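Local coordinates for protein Protease/Reverse transcriptase/ribonuclease H (Eastern chimpanzee simian foamy virus, PDB 7KSF) that carries protease, reverse transcriptase and ribonuclease H on one chain, probably maturing the viral polyproteins and copying the RNA genome into DNA, at residues 447-459 and 509-523. The protein carries 1 engineered substitution. Sequence-based numbering, arbitrary orientation.
Sequences ERLPEQRLVIKVN and AMDLAMGQEILVYSP
L454, R453 and Q516 bury the most surface where strand 454-459 runs parallel to strand 518-522, their axes 4.7 Å apart; L454 opens its strand, and R453 and Q516 lie just ahead of the two strands. L454 reaches the C-terminal end of helix 494-513: its CD1 rests 3.6 Å from L512 CB and 4.1 Å from A509 CB. The same methyl lies over one face of the R448 guanidinium, whose NH2 makes a weak hydrogen bond to A513 O (3.3 Å) at the edge of the group. I456 follows two residues on, its CD1 touching both A509 CB and I518 CG2, so this side of the sheet packs on the helix.

R453 lies across the side chain of L519 on the other face. A bend at chi3 (-63°) lays the guanidinium flat over L519, with CD1 3.2 Å above its plane, nearer the edge of the group than its centre, while NH2 continues to a salt bridge with E472. V455 brings CG1 against the CD1–CE1 side of the Y521 ring on this same face. Just before strand 518-522, Q516 folds back at chi2 (-68°) against the backbone of 450-451; its amide stands nearly perpendicular to the R453 guanidinium, and NE2 is 3.0 Å from P450 O.

Between the strands, L454 O accepts from L519 N while L454 N gives only a weak bond to E517 O; I456 donates to L519 O and accepts from Y521 N (2.8 Å). Strands 454-460 and 518-522 are neighbouring central strands of a mixed five-stranded sheet, order 3-2-1-4-5, typical of the RNase H-like fold; here it belongs to the RNase H-like domain of the reverse transcriptase part, distinct from the C-terminal RNase H.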
# COMPACT_ATOMS: atom_id res chain seq x y z
N GLU A 447 30.91 14.08 -8.24
CA GLU A 447 29.96 15.05 -8.77
C GLU A 447 29.31 14.52 -10.04
O GLU A 447 29.94 13.83 -10.84
CB GLU A 447 30.64 16.40 -9.05
CG GLU A 447 30.92 17.25 -7.81
CD GLU A 447 29.71 18.05 -7.36
OE1 GLU A 447 28.60 17.80 -7.86
OE2 GLU A 447 29.88 18.95 -6.50
N ARG A 448 28.03 14.85 -10.21
CA ARG A 448 27.28 14.42 -11.38
C ARG A 448 27.75 15.19 -12.61
O ARG A 448 27.87 16.42 -12.58
CB ARG A 448 25.78 14.62 -11.15
CG ARG A 448 24.91 14.48 -12.40
CD ARG A 448 24.97 13.08 -12.99
NE ARG A 448 24.16 12.95 -14.20
CZ ARG A 448 24.15 11.88 -14.98
NH1 ARG A 448 24.91 10.83 -14.68
NH2 ARG A 448 23.38 11.85 -16.06
N LEU A 449 28.02 14.47 -13.70
CA LEU A 449 28.49 15.08 -14.93
C LEU A 449 27.41 15.01 -15.99
O LEU A 449 26.96 13.91 -16.34
CB LEU A 449 29.76 14.38 -15.43
CG LEU A 449 30.88 14.25 -14.39
CD1 LEU A 449 32.10 13.57 -15.00
CD2 LEU A 449 31.25 15.61 -13.82
N PRO A 450 26.96 16.15 -16.53
CA PRO A 450 25.89 16.12 -17.54
C PRO A 450 26.27 15.42 -18.83
O PRO A 450 25.38 15.08 -19.62
CB PRO A 450 25.59 17.61 -17.78
CG PRO A 450 26.12 18.31 -16.58
CD PRO A 450 27.33 17.53 -16.16
N GLU A 451 27.56 15.18 -19.07
CA GLU A 451 27.96 14.49 -20.30
C GLU A 451 27.80 12.98 -20.17
O GLU A 451 27.15 12.35 -21.00
CB GLU A 451 29.41 14.85 -20.65
CG GLU A 451 30.09 13.89 -21.62
CD GLU A 451 29.70 14.11 -23.07
OE1 GLU A 451 28.56 14.54 -23.34
OE2 GLU A 451 30.55 13.86 -23.95
N GLN A 452 28.39 12.39 -19.13
CA GLN A 452 28.34 10.95 -18.96
C GLN A 452 26.93 10.49 -18.59
O GLN A 452 26.18 11.20 -17.92
CB GLN A 452 29.33 10.49 -17.89
CG GLN A 452 30.78 10.75 -18.23
CD GLN A 452 31.73 10.00 -17.32
OE1 GLN A 452 31.32 9.14 -16.55
NE2 GLN A 452 33.02 10.33 -17.41
N ARG A 453 26.58 9.29 -19.05
CA ARG A 453 25.28 8.72 -18.75
C ARG A 453 25.21 8.28 -17.29
O ARG A 453 26.23 8.09 -16.62
CB ARG A 453 24.99 7.54 -19.68
CG ARG A 453 25.01 7.90 -21.15
CD ARG A 453 24.75 6.69 -22.03
NE ARG A 453 25.79 5.68 -21.88
CZ ARG A 453 25.79 4.50 -22.50
NH1 ARG A 453 24.79 4.19 -23.31
NH2 ARG A 453 26.77 3.64 -22.30
N LEU A 454 23.98 8.13 -16.80
CA LEU A 454 23.74 7.80 -15.40
C LEU A 454 23.74 6.29 -15.22
O LEU A 454 22.90 5.59 -15.79
CB LEU A 454 22.42 8.40 -14.93
CG LEU A 454 22.32 8.94 -13.50
CD1 LEU A 454 20.97 9.60 -13.28
CD2 LEU A 454 22.56 7.84 -12.47
N VAL A 455 24.69 5.79 -14.43
CA VAL A 455 24.81 4.36 -14.14
C VAL A 455 24.27 4.09 -12.75
O VAL A 455 24.65 4.77 -11.79
CB VAL A 455 26.27 3.89 -14.26
CG1 VAL A 455 26.44 2.51 -13.63
CG2 VAL A 455 26.70 3.86 -15.72
N ILE A 456 23.39 3.10 -12.63
CA ILE A 456 22.77 2.74 -11.37
C ILE A 456 22.98 1.25 -11.13
O ILE A 456 22.53 0.43 -11.93
CB ILE A 456 21.27 3.07 -11.36
CG1 ILE A 456 21.04 4.53 -11.77
CG2 ILE A 456 20.68 2.82 -9.98
CD1 ILE A 456 19.58 4.88 -11.90
N LYS A 457 23.65 0.92 -10.03
CA LYS A 457 23.83 -0.47 -9.62
C LYS A 457 22.88 -0.77 -8.48
O LYS A 457 22.87 -0.07 -7.46
CB LYS A 457 25.28 -0.73 -9.21
CG LYS A 457 26.28 -0.58 -10.34
CD LYS A 457 27.68 -0.99 -9.90
CE LYS A 457 28.65 -1.03 -11.07
NZ LYS A 457 29.98 -1.53 -10.65
N VAL A 458 22.06 -1.81 -8.64
CA VAL A 458 20.96 -2.10 -7.73
C VAL A 458 21.09 -3.52 -7.21
O VAL A 458 21.21 -4.47 -8.00
CB VAL A 458 19.59 -1.90 -8.42
CG1 VAL A 458 18.47 -2.16 -7.43
CG2 VAL A 458 19.48 -0.50 -8.99
N ASN A 459 21.07 -3.66 -5.89
CA ASN A 459 20.98 -4.94 -5.21
C ASN A 459 20.09 -4.74 -3.98
O ASN A 459 19.82 -3.60 -3.58
CB ASN A 459 22.36 -5.48 -4.83
CG ASN A 459 22.41 -6.99 -4.75
OD1 ASN A 459 21.40 -7.64 -4.50
ND2 ASN A 459 23.59 -7.56 -4.98
N ALA A 509 16.52 9.07 -10.05
CA ALA A 509 17.37 9.17 -11.23
C ALA A 509 16.85 10.20 -12.22
O ALA A 509 17.64 10.83 -12.94
CB ALA A 509 17.49 7.81 -11.91
N MET A 510 15.52 10.38 -12.29
CA MET A 510 14.96 11.39 -13.18
C MET A 510 15.46 12.78 -12.82
O MET A 510 15.69 13.62 -13.71
CB MET A 510 13.43 11.35 -13.13
CG MET A 510 12.80 10.06 -13.64
SD MET A 510 12.91 9.86 -15.43
CE MET A 510 14.28 8.71 -15.57
N ASP A 511 15.65 13.04 -11.53
CA ASP A 511 16.19 14.33 -11.11
C ASP A 511 17.64 14.50 -11.55
O ASP A 511 18.06 15.60 -11.92
CB ASP A 511 16.07 14.46 -9.59
CG ASP A 511 15.96 15.90 -9.14
OD1 ASP A 511 16.35 16.80 -9.91
OD2 ASP A 511 15.48 16.13 -8.01
N LEU A 512 18.41 13.41 -11.54
CA LEU A 512 19.82 13.45 -11.89
C LEU A 512 20.08 13.15 -13.36
O LEU A 512 21.21 13.33 -13.83
CB LEU A 512 20.61 12.45 -11.04
CG LEU A 512 20.24 12.33 -9.57
CD1 LEU A 512 21.04 11.23 -8.90
CD2 LEU A 512 20.45 13.66 -8.85
N ALA A 513 19.07 12.68 -14.10
CA ALA A 513 19.27 12.32 -15.50
C ALA A 513 19.66 13.54 -16.32
O ALA A 513 20.70 13.54 -17.01
CB ALA A 513 18.01 11.67 -16.07
N MET A 514 18.84 14.60 -16.27
CA MET A 514 19.10 15.84 -16.99
C MET A 514 19.23 15.60 -18.50
O MET A 514 20.15 16.10 -19.15
CB MET A 514 20.33 16.55 -16.43
CG MET A 514 20.29 16.77 -14.94
SD MET A 514 21.86 17.39 -14.31
CE MET A 514 21.49 17.54 -12.57
N GLY A 515 18.31 14.81 -19.04
CA GLY A 515 18.30 14.52 -20.45
C GLY A 515 19.30 13.49 -20.91
O GLY A 515 19.59 13.42 -22.11
N GLN A 516 19.84 12.69 -20.00
CA GLN A 516 20.82 11.67 -20.32
C GLN A 516 20.21 10.28 -20.16
O GLN A 516 19.39 10.05 -19.26
CB GLN A 516 22.07 11.80 -19.44
CG GLN A 516 22.98 12.94 -19.83
CD GLN A 516 23.65 12.70 -21.17
OE1 GLN A 516 23.89 11.55 -21.56
NE2 GLN A 516 23.94 13.77 -21.89
N GLU A 517 20.57 9.40 -21.11
CA GLU A 517 20.13 8.02 -21.00
C GLU A 517 20.66 7.38 -19.73
O GLU A 517 21.73 7.73 -19.23
CB GLU A 517 20.58 7.21 -22.22
CG GLU A 517 20.12 7.77 -23.56
CD GLU A 517 20.63 6.97 -24.74
OE1 GLU A 517 21.31 5.94 -24.51
OE2 GLU A 517 20.37 7.37 -25.89
N ILE A 518 19.89 6.44 -19.20
CA ILE A 518 20.20 5.78 -17.93
C ILE A 518 20.42 4.30 -18.20
O ILE A 518 19.57 3.64 -18.82
CB ILE A 518 19.07 5.99 -16.90
CG1 ILE A 518 18.87 7.47 -16.62
CG2 ILE A 518 19.38 5.23 -15.62
CD1 ILE A 518 17.77 7.76 -15.63
N LEU A 519 21.55 3.78 -17.73
CA LEU A 519 21.85 2.36 -17.81
C LEU A 519 21.87 1.78 -16.40
O LEU A 519 22.54 2.33 -15.52
CB LEU A 519 23.19 2.11 -18.51
CG LEU A 519 23.23 2.16 -20.04
CD1 LEU A 519 23.03 3.58 -20.57
CD2 LEU A 519 24.53 1.58 -20.54
N VAL A 520 21.15 0.69 -16.20
CA VAL A 520 21.00 0.08 -14.89
C VAL A 520 21.64 -1.30 -14.93
O VAL A 520 21.34 -2.10 -15.82
CB VAL A 520 19.52 -0.01 -14.47
CG1 VAL A 520 19.40 -0.63 -13.09
CG2 VAL A 520 18.89 1.37 -14.48
N TYR A 521 22.52 -1.56 -13.97
CA TYR A 521 23.13 -2.87 -13.81
C TYR A 521 22.48 -3.58 -12.63
O TYR A 521 22.19 -2.96 -11.60
CB TYR A 521 24.64 -2.74 -13.60
CG TYR A 521 25.36 -2.21 -14.82
CD1 TYR A 521 25.42 -0.85 -15.07
CD2 TYR A 521 25.98 -3.07 -15.72
CE1 TYR A 521 26.07 -0.35 -16.18
CE2 TYR A 521 26.64 -2.58 -16.83
CZ TYR A 521 26.68 -1.22 -17.06
OH TYR A 521 27.33 -0.74 -18.16
N SER A 522 22.27 -4.88 -12.78
CA SER A 522 21.47 -5.64 -11.83
C SER A 522 21.92 -7.10 -11.86
O SER A 522 22.41 -7.57 -12.89
CB SER A 522 19.98 -5.54 -12.16
OG SER A 522 19.78 -5.48 -13.56
N PRO A 523 21.76 -7.83 -10.76
CA PRO A 523 22.10 -9.26 -10.76
C PRO A 523 21.21 -10.11 -11.63
O PRO A 523 21.39 -11.34 -11.65
CB PRO A 523 21.95 -9.66 -9.27
CG PRO A 523 21.88 -8.38 -8.51
CD PRO A 523 21.30 -7.36 -9.44